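Long-range contacts in 3-dehydroquinate dehydratase (Zymomonas mobilis subsp. mobilis, PDB 6SMF), which probably catalyses the trans-dehydration of 3-dehydroquinate to 3-dehydroshikimate, the third step of the shikimate pathway leading to chorismate: residues 10-15 against 52-57; 14-19 against 81-86; 58-63 against 87-92; 105-110 against 130-135. All coordinates share one frame; numbering follows the deposited sequence.

Contact 1 (10-15 against 52-57); sequences IFILNG and VEIRQS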
loop_
_atom_site.group_PDB
_atom_site.type_symbol
_atom_site.label_atom_id
_atom_site.label_comp_id
_atom_site.label_asym_id
_atom_site.label_seq_id
_atom_site.Cartn_x
_atom_site.Cartn_y
_atom_site.Cartn_z
ATOM N N ILE A 10 -25.587 12.563 31.850
ATOM C CA ILE A 10 -24.952 11.854 30.705
ATOM C C ILE A 10 -25.034 12.758 29.482
ATOM O O ILE A 10 -26.158 13.000 29.020
ATOM C CB ILE A 10 -25.625 10.496 30.471
ATOM C CG1 ILE A 10 -25.312 9.498 31.580
ATOM C CG2 ILE A 10 -25.227 9.929 29.135
ATOM C CD1 ILE A 10 -26.243 8.300 31.554
ATOM N N PHE A 11 -23.892 13.237 28.996
ATOM C CA PHE A 11 -23.774 13.992 27.729
ATOM C C PHE A 11 -24.046 13.036 26.556
ATOM O O PHE A 11 -23.598 11.856 26.542
ATOM C CB PHE A 11 -22.388 14.619 27.621
ATOM C CG PHE A 11 -22.225 15.899 28.397
ATOM C CD1 PHE A 11 -22.477 15.938 29.750
ATOM C CD2 PHE A 11 -21.807 17.065 27.767
ATOM C CE1 PHE A 11 -22.354 17.126 30.450
ATOM C CE2 PHE A 11 -21.638 18.240 28.479
ATOM C CZ PHE A 11 -21.948 18.271 29.809
ATOM N N ILE A 12 -24.835 13.526 25.605
ATOM C CA ILE A 12 -25.119 12.835 24.326
ATOM C C ILE A 12 -24.782 13.845 23.242
ATOM O O ILE A 12 -25.488 14.877 23.159
ATOM C CB ILE A 12 -26.572 12.370 24.267
ATOM C CG1 ILE A 12 -26.927 11.494 25.474
ATOM C CG2 ILE A 12 -26.842 11.673 22.946
ATOM C CD1 ILE A 12 -28.346 10.944 25.454
ATOM N N LEU A 13 -23.708 13.574 22.506
ATOM C CA LEU A 13 -23.090 14.546 21.589
ATOM C C LEU A 13 -23.214 14.033 20.155
ATOM O O LEU A 13 -22.745 12.925 19.883
ATOM C CB LEU A 13 -21.635 14.738 22.006
ATOM C CG LEU A 13 -21.403 15.239 23.423
ATOM C CD1 LEU A 13 -19.908 15.344 23.719
ATOM C CD2 LEU A 13 -22.079 16.577 23.637
ATOM N N ASN A 14 -23.818 14.846 19.293
ATOM C CA ASN A 14 -24.095 14.527 17.875
ATOM C C ASN A 14 -23.236 15.442 17.000
ATOM O O ASN A 14 -23.195 16.661 17.225
ATOM C CB ASN A 14 -25.597 14.565 17.573
ATOM C CG ASN A 14 -26.359 13.456 18.280
ATOM O OD1 ASN A 14 -26.077 12.286 18.062
ATOM N ND2 ASN A 14 -27.298 13.796 19.154
ATOM N N GLY A 15 -22.536 14.837 16.045
ATOM C CA GLY A 15 -21.669 15.568 15.126
ATOM C C GLY A 15 -22.422 16.021 13.897
ATOM O O GLY A 15 -23.649 16.116 13.882
ATOM N N VAL A 52 -29.829 14.124 31.043
ATOM C CA VAL A 52 -29.241 13.799 29.724
ATOM C C VAL A 52 -29.002 15.150 29.051
ATOM O O VAL A 52 -29.964 15.938 29.033
ATOM C CB VAL A 52 -30.245 12.862 29.018
ATOM C CG1 VAL A 52 -31.005 13.538 27.895
ATOM C CG2 VAL A 52 -29.627 11.549 28.574
ATOM N N GLU A 53 -27.768 15.481 28.652
ATOM C CA GLU A 53 -27.496 16.795 28.016
ATOM C C GLU A 53 -27.166 16.512 26.566
ATOM O O GLU A 53 -26.110 15.932 26.324
ATOM C CB GLU A 53 -26.378 17.616 28.655
ATOM C CG GLU A 53 -26.639 19.109 28.486
ATOM C CD GLU A 53 -27.517 19.597 29.623
ATOM O OE1 GLU A 53 -28.740 19.728 29.441
ATOM O OE2 GLU A 53 -26.990 19.807 30.744
ATOM N N ILE A 54 -28.055 16.904 25.660
ATOM C CA ILE A 54 -28.075 16.507 24.224
ATOM C C ILE A 54 -27.690 17.731 23.395
ATOM O O ILE A 54 -28.382 18.732 23.505
ATOM C CB ILE A 54 -29.464 15.969 23.824
ATOM C CG1 ILE A 54 -29.933 14.877 24.794
ATOM C CG2 ILE A 54 -29.461 15.504 22.376
ATOM C CD1 ILE A 54 -31.193 14.132 24.367
ATOM N N ARG A 55 -26.684 17.590 22.537
ATOM C CA ARG A 55 -26.104 18.683 21.738
ATOM C C ARG A 55 -25.707 18.150 20.352
ATOM O O ARG A 55 -25.448 16.931 20.199
ATOM C CB ARG A 55 -24.865 19.182 22.479
ATOM C CG ARG A 55 -25.205 19.778 23.829
ATOM C CD ARG A 55 -24.049 20.439 24.551
ATOM N NE ARG A 55 -24.634 20.861 25.827
ATOM C CZ ARG A 55 -24.005 21.520 26.794
ATOM N NH1 ARG A 55 -22.720 21.860 26.702
ATOM N NH2 ARG A 55 -24.715 21.838 27.850
ATOM N N GLN A 56 -25.598 19.060 19.393
ATOM C CA GLN A 56 -25.209 18.769 18.005
ATOM C C GLN A 56 -24.389 19.951 17.519
ATOM O O GLN A 56 -24.713 21.083 17.898
ATOM C CB GLN A 56 -26.446 18.553 17.132
ATOM C CG GLN A 56 -26.109 18.023 15.755
ATOM C CD GLN A 56 -25.769 19.128 14.784
ATOM O OE1 GLN A 56 -26.292 20.251 14.911
ATOM N NE2 GLN A 56 -24.901 18.800 13.822
ATOM N N SER A 57 -23.379 19.685 16.703
ATOM C CA SER A 57 -22.598 20.724 16.017
ATOM C C SER A 57 -21.998 20.115 14.761
ATOM O O SER A 57 -21.735 18.884 14.757
ATOM C CB SER A 57 -21.559 21.313 16.930
ATOM O OG SER A 57 -20.670 22.174 16.224
#
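Residues Ile10 to Asn14 and Val52 to Gln56 are parallel strands, their axes 4.6 Å apart at closest and turned 15° from each other, paired in order from Ile10 beside Val52 to Asn14 beside Gln56. The even-numbered residues of the first strand use their backbone groups here: Ile10 O, Ile12 O and Asn14 O take Glu53 N, Arg55 N and Ser57 N, while Ile12 N and Asn14 N reach Glu53 O and Arg55 O. A side chain prolongs the ladder: Gln56 NE2 donates to Gly15 O over 3.0 Å, almost straight at 174°. Gln56 CG is anti to the backbone N and the chain bends at chi2, carrying the amide onward beyond the strand end with Gly15 O in its plane; NE2 also bonds Asn58 OD1, a double task that suits a primary amide.

On one face beta-branched residues pack, Ile12 CD1 pressing tightly on Val52 CG2 at 3.4 Å and Ile12 CB lying 4.2 Å from Ile54 CG1. On the other, Glu53 CB lies over one face of the Phe11 ring. The extended Arg55 chain runs beside Leu13, with CB 4.0 Å from Leu13 CD2, and carries one guanidinium face to Phe11 CE2. The charge finds partners in Glu69, by a salt bridge, and Trp66, by a cation-pi contact.

Helix 60-72 covers the Phe11 and Leu13 face, and helix 136-147 covers Ile10, Ile12 and Val52, as in the three-layer flavodoxin-like fold of type II dehydroquinases. Strand 77-81 pairs with the far edge of strand 9-14, leaving strand 51-56 outermost within the chain.

Contact 2 (14-19 against 81-86); sequences NGPNLN and NAAAYT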
loop_
_atom_site.group_PDB
_atom_site.type_symbol
_atom_site.label_atom_id
_atom_site.label_comp_id
_atom_site.label_asym_id
_atom_site.label_seq_id
_atom_site.Cartn_x
_atom_site.Cartn_y
_atom_site.Cartn_z
ATOM N N ASN A 14 -23.818 14.846 19.293
ATOM C CA ASN A 14 -24.095 14.527 17.875
ATOM C C ASN A 14 -23.236 15.442 17.000
ATOM O O ASN A 14 -23.195 16.661 17.225
ATOM C CB ASN A 14 -25.597 14.565 17.573
ATOM C CG ASN A 14 -26.359 13.456 18.280
ATOM O OD1 ASN A 14 -26.077 12.286 18.062
ATOM N ND2 ASN A 14 -27.298 13.796 19.154
ATOM N N GLY A 15 -22.536 14.837 16.045
ATOM C CA GLY A 15 -21.669 15.568 15.126
ATOM C C GLY A 15 -22.422 16.021 13.897
ATOM O O GLY A 15 -23.649 16.116 13.882
ATOM N N PRO A 16 -21.667 16.311 12.826
ATOM C CA PRO A 16 -22.186 17.069 11.698
ATOM C C PRO A 16 -23.242 16.270 10.937
ATOM O O PRO A 16 -23.144 15.066 10.880
ATOM C CB PRO A 16 -20.958 17.363 10.829
ATOM C CG PRO A 16 -19.943 16.291 11.235
ATOM C CD PRO A 16 -20.242 15.966 12.679
ATOM N N ASN A 17 -24.219 17.001 10.407
ATOM C CA ASN A 17 -25.227 16.523 9.444
ATOM C C ASN A 17 -26.332 15.697 10.135
ATOM O O ASN A 17 -27.405 15.469 9.521
ATOM C CB ASN A 17 -24.498 15.820 8.312
ATOM C CG ASN A 17 -23.532 16.751 7.618
ATOM O OD1 ASN A 17 -23.956 17.784 7.082
ATOM N ND2 ASN A 17 -22.264 16.365 7.589
ATOM N N LEU A 18 -26.148 15.273 11.375
ATOM C CA LEU A 18 -27.207 14.508 12.071
ATOM C C LEU A 18 -28.420 15.409 12.333
ATOM O O LEU A 18 -29.535 14.881 12.444
ATOM C CB LEU A 18 -26.617 13.962 13.364
ATOM C CG LEU A 18 -25.650 12.813 13.168
ATOM C CD1 LEU A 18 -24.866 12.542 14.427
ATOM C CD2 LEU A 18 -26.398 11.586 12.768
ATOM N N ASN A 19 -28.193 16.721 12.417
ATOM C CA ASN A 19 -29.279 17.735 12.495
ATOM C C ASN A 19 -30.213 17.641 11.280
ATOM O O ASN A 19 -31.332 18.174 11.416
ATOM C CB ASN A 19 -28.708 19.145 12.688
ATOM C CG ASN A 19 -27.732 19.584 11.623
ATOM O OD1 ASN A 19 -26.803 18.838 11.301
ATOM N ND2 ASN A 19 -27.961 20.757 11.038
ATOM N N ASN A 81 -21.841 10.306 18.892
ATOM C CA ASN A 81 -21.992 10.039 17.447
ATOM C C ASN A 81 -21.281 11.186 16.728
ATOM O O ASN A 81 -21.893 12.225 16.527
ATOM C CB ASN A 81 -23.470 9.899 17.080
ATOM C CG ASN A 81 -23.588 9.444 15.657
ATOM O OD1 ASN A 81 -22.604 9.552 14.941
ATOM N ND2 ASN A 81 -24.748 8.949 15.249
ATOM N N ALA A 82 -19.994 11.045 16.453
ATOM C CA ALA A 82 -19.154 12.068 15.788
ATOM C C ALA A 82 -19.478 12.160 14.290
ATOM O O ALA A 82 -18.861 12.960 13.614
ATOM C CB ALA A 82 -17.703 11.732 16.018
ATOM N N ALA A 83 -20.413 11.365 13.785
ATOM C CA ALA A 83 -20.768 11.298 12.342
ATOM C C ALA A 83 -19.475 11.224 11.502
ATOM O O ALA A 83 -18.614 10.366 11.851
ATOM C CB ALA A 83 -21.641 12.447 11.959
ATOM N N ALA A 84 -19.290 12.066 10.470
ATOM C CA ALA A 84 -18.132 11.915 9.550
ATOM C C ALA A 84 -16.812 12.118 10.297
ATOM O O ALA A 84 -15.839 11.599 9.834
ATOM C CB ALA A 84 -18.208 12.864 8.392
ATOM N N TYR A 85 -16.783 12.864 11.401
ATOM C CA TYR A 85 -15.514 13.169 12.096
ATOM C C TYR A 85 -15.003 11.877 12.748
ATOM O O TYR A 85 -13.805 11.824 13.090
ATOM C CB TYR A 85 -15.661 14.320 13.107
ATOM C CG TYR A 85 -15.874 15.689 12.516
ATOM C CD1 TYR A 85 -15.162 16.119 11.414
ATOM C CD2 TYR A 85 -16.792 16.582 13.066
ATOM C CE1 TYR A 85 -15.355 17.384 10.881
ATOM C CE2 TYR A 85 -17.007 17.836 12.525
ATOM C CZ TYR A 85 -16.278 18.245 11.430
ATOM O OH TYR A 85 -16.458 19.477 10.867
ATOM N N THR A 86 -15.872 10.881 12.946
ATOM C CA THR A 86 -15.477 9.534 13.456
ATOM C C THR A 86 -14.306 8.988 12.624
ATOM O O THR A 86 -13.436 8.333 13.194
ATOM C CB THR A 86 -16.565 8.458 13.317
ATOM O OG1 THR A 86 -17.879 8.817 13.831
ATOM C CG2 THR A 86 -16.030 7.191 13.963
HETATM O O HOH W 1 -21.334 13.553 8.697
#
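Gly15 N donates to Asn81 O over 2.7 Å, the one direct hydrogen bond between these segments, where the parallel pairing of Asn14 with Asn81 ends and the chains diverge. Glycine suits this place because a CB would collide with Ala82 O and Pro16 CD. Asn81 OD1 accepts from Ala83 N at 3.1 Å in an Asx turn, and Gly15 to Leu18 form a type II beta turn whose third position, Asn17, has the positive phi that asparagine tolerates. A water ties the loops together, donating to Pro16 O and accepting from Ala84 N at 3.1 Å and from Asn17 ND2, which also bonds Ala91 O of a neighbouring subunit.

Both loops leave the C-terminal ends of neighbouring parallel strands, the usual place for the active site in this fold. Asn81, a predicted substrate-binding residue, has CG anti to the backbone N (chi1 -172°), laying its amide against Leu18 CD1 and turning OD1 to Ala83 N; ND2 bonds Tyr139 OH and a citrate, probably from the crystallisation liquor.

Van der Waals contacts complete the packing. Leu18 CD1 rests 3.6 Å from Asn81 CG. The rigid Pro16 ring brings CD to 3.5 Å from Tyr85 CD2, with CG beside CE2, while Tyr85 OH is held by Asn58 O. Ala83 CB, small enough to enter between Pro16 and Leu18, lies 3.2 Å from Pro16 O.

Contact 3 (58-63 against 87-92); sequences NHEGAL and HTSVAI. With TRS (2-amino-2-hydroxymethyl-propane-1,3-diol), chain F; SO4 (sulfate ion), chain G.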
loop_
_atom_site.group_PDB
_atom_site.type_symbol
_atom_site.label_atom_id
_atom_site.label_comp_id
_atom_site.label_asym_id
_atom_site.label_seq_id
_atom_site.Cartn_x
_atom_site.Cartn_y
_atom_site.Cartn_z
ATOM N N ASN A 58 -21.827 20.952 13.749
ATOM C CA ASN A 58 -21.084 20.625 12.514
ATOM C C ASN A 58 -19.589 20.867 12.758
ATOM O O ASN A 58 -18.810 20.631 11.820
ATOM C CB ASN A 58 -21.655 21.366 11.303
ATOM C CG ASN A 58 -23.140 21.087 11.139
ATOM O OD1 ASN A 58 -23.567 19.947 11.354
ATOM N ND2 ASN A 58 -23.941 22.123 10.830
ATOM N N HIS A 59 -19.185 21.295 13.964
ATOM C CA HIS A 59 -17.782 21.719 14.249
ATOM C C HIS A 59 -17.082 20.650 15.080
ATOM O O HIS A 59 -17.552 20.318 16.184
ATOM C CB HIS A 59 -17.716 23.091 14.935
ATOM C CG HIS A 59 -18.325 24.193 14.129
ATOM N ND1 HIS A 59 -17.564 25.189 13.538
ATOM C CD2 HIS A 59 -19.610 24.449 13.788
ATOM C CE1 HIS A 59 -18.366 26.005 12.873
ATOM N NE2 HIS A 59 -19.618 25.552 12.997
ATOM N N GLU A 60 -15.972 20.150 14.553
ATOM C CA GLU A 60 -15.087 19.177 15.236
ATOM C C GLU A 60 -14.710 19.752 16.606
ATOM O O GLU A 60 -14.801 19.036 17.631
ATOM C CB GLU A 60 -13.900 18.973 14.306
ATOM C CG GLU A 60 -12.858 18.019 14.834
ATOM C CD GLU A 60 -11.782 17.799 13.778
ATOM O OE1 GLU A 60 -11.041 16.763 13.925
ATOM O OE2 GLU A 60 -11.707 18.682 12.798
ATOM N N GLY A 61 -14.300 21.023 16.621
ATOM C CA GLY A 61 -13.886 21.695 17.855
ATOM C C GLY A 61 -14.974 21.664 18.923
ATOM O O GLY A 61 -14.623 21.528 20.145
ATOM N N ALA A 62 -16.246 21.835 18.536
ATOM C CA ALA A 62 -17.364 21.801 19.504
ATOM C C ALA A 62 -17.404 20.441 20.214
ATOM O O ALA A 62 -17.512 20.416 21.436
ATOM C CB ALA A 62 -18.662 22.155 18.845
ATOM N N LEU A 63 -17.262 19.335 19.500
ATOM C CA LEU A 63 -17.327 17.984 20.122
ATOM C C LEU A 63 -16.208 17.839 21.152
ATOM O O LEU A 63 -16.440 17.236 22.224
ATOM C CB LEU A 63 -17.257 16.926 19.030
ATOM C CG LEU A 63 -18.400 17.019 18.026
ATOM C CD1 LEU A 63 -18.206 16.061 16.892
ATOM C CD2 LEU A 63 -19.712 16.736 18.690
ATOM N N HIS A 87 -14.275 9.283 11.325
ATOM C CA HIS A 87 -13.338 8.703 10.343
ATOM C C HIS A 87 -12.129 9.615 10.119
ATOM O O HIS A 87 -11.159 9.119 9.535
ATOM C CB HIS A 87 -14.069 8.359 9.038
ATOM C CG HIS A 87 -15.405 7.745 9.277
ATOM N ND1 HIS A 87 -15.575 6.598 10.067
ATOM C CD2 HIS A 87 -16.636 8.162 8.920
ATOM C CE1 HIS A 87 -16.856 6.332 10.186
ATOM N NE2 HIS A 87 -17.543 7.283 9.490
ATOM N N THR A 88 -12.097 10.838 10.656
ATOM C CA THR A 88 -10.996 11.803 10.377
ATOM C C THR A 88 -10.332 12.302 11.671
ATOM O O THR A 88 -9.181 12.764 11.591
ATOM C CB THR A 88 -11.529 12.960 9.509
ATOM O OG1 THR A 88 -12.546 13.645 10.197
ATOM C CG2 THR A 88 -12.206 12.514 8.227
ATOM N N SER A 89 -10.999 12.278 12.823
ATOM C CA SER A 89 -10.573 13.125 13.973
ATOM C C SER A 89 -9.623 12.391 14.933
ATOM O O SER A 89 -10.076 11.766 15.873
ATOM C CB SER A 89 -11.719 13.733 14.708
ATOM O OG SER A 89 -11.184 14.705 15.604
ATOM N N VAL A 90 -8.326 12.566 14.724
ATOM C CA VAL A 90 -7.291 12.251 15.729
ATOM C C VAL A 90 -7.555 13.102 16.970
ATOM O O VAL A 90 -7.352 12.590 18.098
ATOM C CB VAL A 90 -5.883 12.486 15.185
ATOM C CG1 VAL A 90 -4.838 12.229 16.254
ATOM C CG2 VAL A 90 -5.606 11.594 13.972
ATOM N N ALA A 91 -8.065 14.320 16.800
ATOM C CA ALA A 91 -8.218 15.242 17.946
ATOM C C ALA A 91 -9.333 14.720 18.855
ATOM O O ALA A 91 -9.145 14.842 20.106
ATOM C CB ALA A 91 -8.475 16.644 17.458
ATOM N N ILE A 92 -10.421 14.152 18.282
ATOM C CA ILE A 92 -11.498 13.546 19.117
ATOM C C ILE A 92 -10.971 12.284 19.806
ATOM O O ILE A 92 -11.328 12.040 20.955
ATOM C CB ILE A 92 -12.771 13.307 18.310
ATOM C CG1 ILE A 92 -13.498 14.634 18.090
ATOM C CG2 ILE A 92 -13.702 12.301 18.968
ATOM C CD1 ILE A 92 -14.483 14.561 16.939
HETATM C C TRS F . -9.962 17.241 9.737
HETATM C C1 TRS F . -9.842 16.125 10.774
HETATM C C2 TRS F . -8.577 17.757 9.302
HETATM C C3 TRS F . -10.797 16.750 8.539
HETATM N N TRS F . -10.696 18.364 10.431
HETATM O O1 TRS F . -11.115 15.694 11.224
HETATM O O2 TRS F . -7.837 18.345 10.378
HETATM O O3 TRS F . -11.167 17.771 7.610
HETATM S S SO4 G . -13.915 24.243 13.653
HETATM O O1 SO4 G . -14.408 25.508 14.176
HETATM O O2 SO4 G . -12.518 24.430 13.288
HETATM O O3 SO4 G . -14.064 23.187 14.700
HETATM O O4 SO4 G . -14.680 23.894 12.443
HETATM O O HOH W 2 -7.909 15.714 13.999
#
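Glu60 and Ser89 join two helix N-termini, for Ser89 is the N-cap of helix 90-98 and Glu60 opens helix 60-72. Ser89 OG donates to the anti lone pair of Glu60 OE1 over 2.7 Å, and itself accepts from Ile92 N at 2.8 Å, the capping bond. Serine fits because its one hydroxyl can do both. With CG anti to the backbone N (chi1 179°) and an extended chain, Glu60 spans the gap between the helices.

A Tris molecule, probably from the crystallisation liquor, binds both carboxylate oxygens: its N donates to Glu60 OE2 at 2.6 Å, and its O1 to OE1 at 2.9 Å. One helical turn further along, Leu63 CD1 meets Ile92 CD1 at 4.0 Å, methyl to methyl.

Farther out lies a junction of three subunits. Glu60 and Thr88 of two neighbouring subunits also bond the Tris, whose amine, if protonated, would offset the gathered carboxylates. A sulfate is likewise shared, by His59 and Gly61 of all three subunits. Here Gly61 N donates to sulfate O3, and a CB on this glycine would crowd that oxygen. His59 ND1 points at sulfate O1, in the ring plane, over 3.2 Å and at 169°.

Contact 4 (105-110 against 130-135); sequences EVHLSN and TISGFG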
loop_
_atom_site.group_PDB
_atom_site.type_symbol
_atom_site.label_atom_id
_atom_site.label_comp_id
_atom_site.label_asym_id
_atom_site.label_seq_id
_atom_site.Cartn_x
_atom_site.Cartn_y
_atom_site.Cartn_z
ATOM N N GLU A 105 -19.421 4.983 21.729
ATOM C CA GLU A 105 -19.602 5.346 20.309
ATOM C C GLU A 105 -20.993 4.883 19.896
ATOM O O GLU A 105 -21.341 3.741 20.200
ATOM C CB GLU A 105 -18.551 4.666 19.441
ATOM C CG GLU A 105 -18.494 5.195 18.030
ATOM C CD GLU A 105 -17.465 4.494 17.145
ATOM O OE1 GLU A 105 -16.820 3.457 17.600
ATOM O OE2 GLU A 105 -17.302 4.987 15.986
ATOM N N VAL A 106 -21.729 5.742 19.195
ATOM C CA VAL A 106 -23.057 5.426 18.614
ATOM C C VAL A 106 -23.092 5.806 17.130
ATOM O O VAL A 106 -22.591 6.868 16.769
ATOM C CB VAL A 106 -24.149 6.120 19.434
ATOM C CG1 VAL A 106 -25.398 6.313 18.630
ATOM C CG2 VAL A 106 -24.441 5.309 20.669
ATOM N N HIS A 107 -23.664 4.923 16.316
ATOM C CA HIS A 107 -24.071 5.188 14.922
ATOM C C HIS A 107 -25.488 4.640 14.720
ATOM O O HIS A 107 -25.779 3.512 15.158
ATOM C CB HIS A 107 -23.100 4.584 13.885
ATOM C CG HIS A 107 -21.678 4.925 14.168
ATOM N ND1 HIS A 107 -21.172 6.186 13.969
ATOM C CD2 HIS A 107 -20.668 4.172 14.664
ATOM C CE1 HIS A 107 -19.900 6.177 14.274
ATOM N NE2 HIS A 107 -19.574 4.945 14.721
ATOM N N LEU A 108 -26.309 5.426 14.035
ATOM C CA LEU A 108 -27.615 5.001 13.517
ATOM C C LEU A 108 -27.422 3.840 12.552
ATOM O O LEU A 108 -28.131 2.837 12.681
ATOM C CB LEU A 108 -28.247 6.196 12.806
ATOM C CG LEU A 108 -28.563 7.425 13.660
ATOM C CD1 LEU A 108 -28.769 8.630 12.744
ATOM C CD2 LEU A 108 -29.802 7.173 14.525
ATOM N N SER A 109 -26.579 4.032 11.536
ATOM C CA SER A 109 -26.340 3.019 10.479
ATOM C C SER A 109 -25.163 2.149 10.947
ATOM O O SER A 109 -24.550 2.462 12.004
ATOM C CB SER A 109 -26.058 3.676 9.176
ATOM O OG SER A 109 -24.807 4.331 9.258
ATOM N N ASN A 110 -24.887 1.078 10.228
ATOM C CA ASN A 110 -23.695 0.243 10.461
ATOM C C ASN A 110 -22.614 0.757 9.517
ATOM O O ASN A 110 -22.663 0.504 8.311
ATOM C CB ASN A 110 -24.033 -1.238 10.250
ATOM C CG ASN A 110 -22.834 -2.165 10.323
ATOM O OD1 ASN A 110 -21.705 -1.740 10.603
ATOM N ND2 ASN A 110 -23.091 -3.442 10.064
ATOM N N THR A 130 -18.982 0.507 21.533
ATOM C CA THR A 130 -19.613 0.952 20.280
ATOM C C THR A 130 -20.952 0.243 20.126
ATOM O O THR A 130 -21.006 -0.993 20.240
ATOM C CB THR A 130 -18.705 0.622 19.086
ATOM O OG1 THR A 130 -17.492 1.355 19.273
ATOM C CG2 THR A 130 -19.300 0.995 17.749
ATOM N N ILE A 131 -21.981 1.019 19.799
ATOM C CA ILE A 131 -23.308 0.497 19.391
ATOM C C ILE A 131 -23.641 1.110 18.036
ATOM O O ILE A 131 -23.728 2.336 17.945
ATOM C CB ILE A 131 -24.347 0.796 20.459
ATOM C CG1 ILE A 131 -23.871 0.268 21.819
ATOM C CG2 ILE A 131 -25.690 0.219 20.015
ATOM C CD1 ILE A 131 -24.856 0.482 22.985
ATOM N N SER A 132 -23.796 0.259 17.030
ATOM C CA SER A 132 -24.028 0.671 15.631
ATOM C C SER A 132 -25.210 -0.076 15.041
ATOM O O SER A 132 -25.238 -1.286 15.191
ATOM C CB SER A 132 -22.800 0.409 14.785
ATOM O OG SER A 132 -21.771 1.286 15.172
ATOM N N GLY A 133 -26.051 0.631 14.288
ATOM C CA GLY A 133 -26.840 0.034 13.195
ATOM C C GLY A 133 -28.294 -0.118 13.535
ATOM O O GLY A 133 -28.998 -0.650 12.681
ATOM N N PHE A 134 -28.725 0.360 14.711
ATOM C CA PHE A 134 -30.097 0.117 15.235
ATOM C C PHE A 134 -30.953 1.389 15.114
ATOM O O PHE A 134 -31.983 1.473 15.801
ATOM C CB PHE A 134 -30.043 -0.377 16.689
ATOM C CG PHE A 134 -29.197 -1.607 16.895
ATOM C CD1 PHE A 134 -29.705 -2.872 16.645
ATOM C CD2 PHE A 134 -27.858 -1.496 17.276
ATOM C CE1 PHE A 134 -28.900 -3.995 16.797
ATOM C CE2 PHE A 134 -27.072 -2.624 17.465
ATOM C CZ PHE A 134 -27.597 -3.867 17.226
ATOM N N GLY A 135 -30.567 2.334 14.262
ATOM C CA GLY A 135 -31.160 3.679 14.197
ATOM C C GLY A 135 -31.189 4.315 15.575
ATOM O O GLY A 135 -30.137 4.293 16.272
#
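Glu105 and Thr130 lie side by side because Glu105 CG is anti to the backbone N (chi1 -168°), with the rest of its chain extended, while Thr130 OG1 is anti to its own carbonyl carbon (chi1 -62°). Thr130 OG1 thereby donates to Glu105 OE1 over 2.8 Å, on the anti side. The second oxygen, OE2, accepts from His107 NE2 at 2.6 Å; the bond lies near the imidazole plane but descends on the carboxylate from above its plane. Ser132 OG sits at the ring edge, 3.1 Å from His107 CD2.

These groups stand on the parallel strands 103-107 and 129-132, which helix 122-126 joins into a beta-alpha-beta unit. Glu105 O takes Ile131 N, His107 N reaches Ile131 O, and His107 O takes Gly133 N. Beyond the strands Leu108 O accepts from Gly135 N at 2.9 Å, and Leu108 CD2 packs closely on Gly135 C at 3.3 Å. Glycine suits both turning points: at the backbone angles of Gly133 a CB would jam against the preceding carbonyl O, and Gly135 has positive phi. On the far edge, Thr130 to Ser132 pair antiparallel with a strand of a neighbouring subunit, so the sheet continues across the interface.

His107 is the predicted proton donor, and Leu108 and Ser109 are predicted to bind substrate. Ser121 OG also bonds Glu105 OE2, adding a further hold on the carboxylate. With NE2 committed to Glu105, the imidazole's rotation is restrained and ND1 meets the bound citrate, consistent with ND1 being the nitrogen that faces the substrate.

Overall arrangement
Contacts 1 and 4 lie in one parallel sheet with strand order 2-1-3-4-5, and contact 2 joins the loops at the ends of its strands 9-14 and 77-81. Contact 1 pairs the first two strands across the sheet and contact 4 the last two, their centres about 15 Å apart. Contact 2 bridges them: it shares Asn14 and Gly15 with contact 1, while Asn81 CG packs 3.0 Å from Val106 O of contact 4. Residues of contacts 2 and 4 meet one citrate, which also bonds His87 of contact 3 and so probably marks the substrate pocket. Contact 3 otherwise faces the subunit junction; it joins contact 2 where Asn17 N lies 3.2 Å from Asn58 OD1, a probable hydrogen bond.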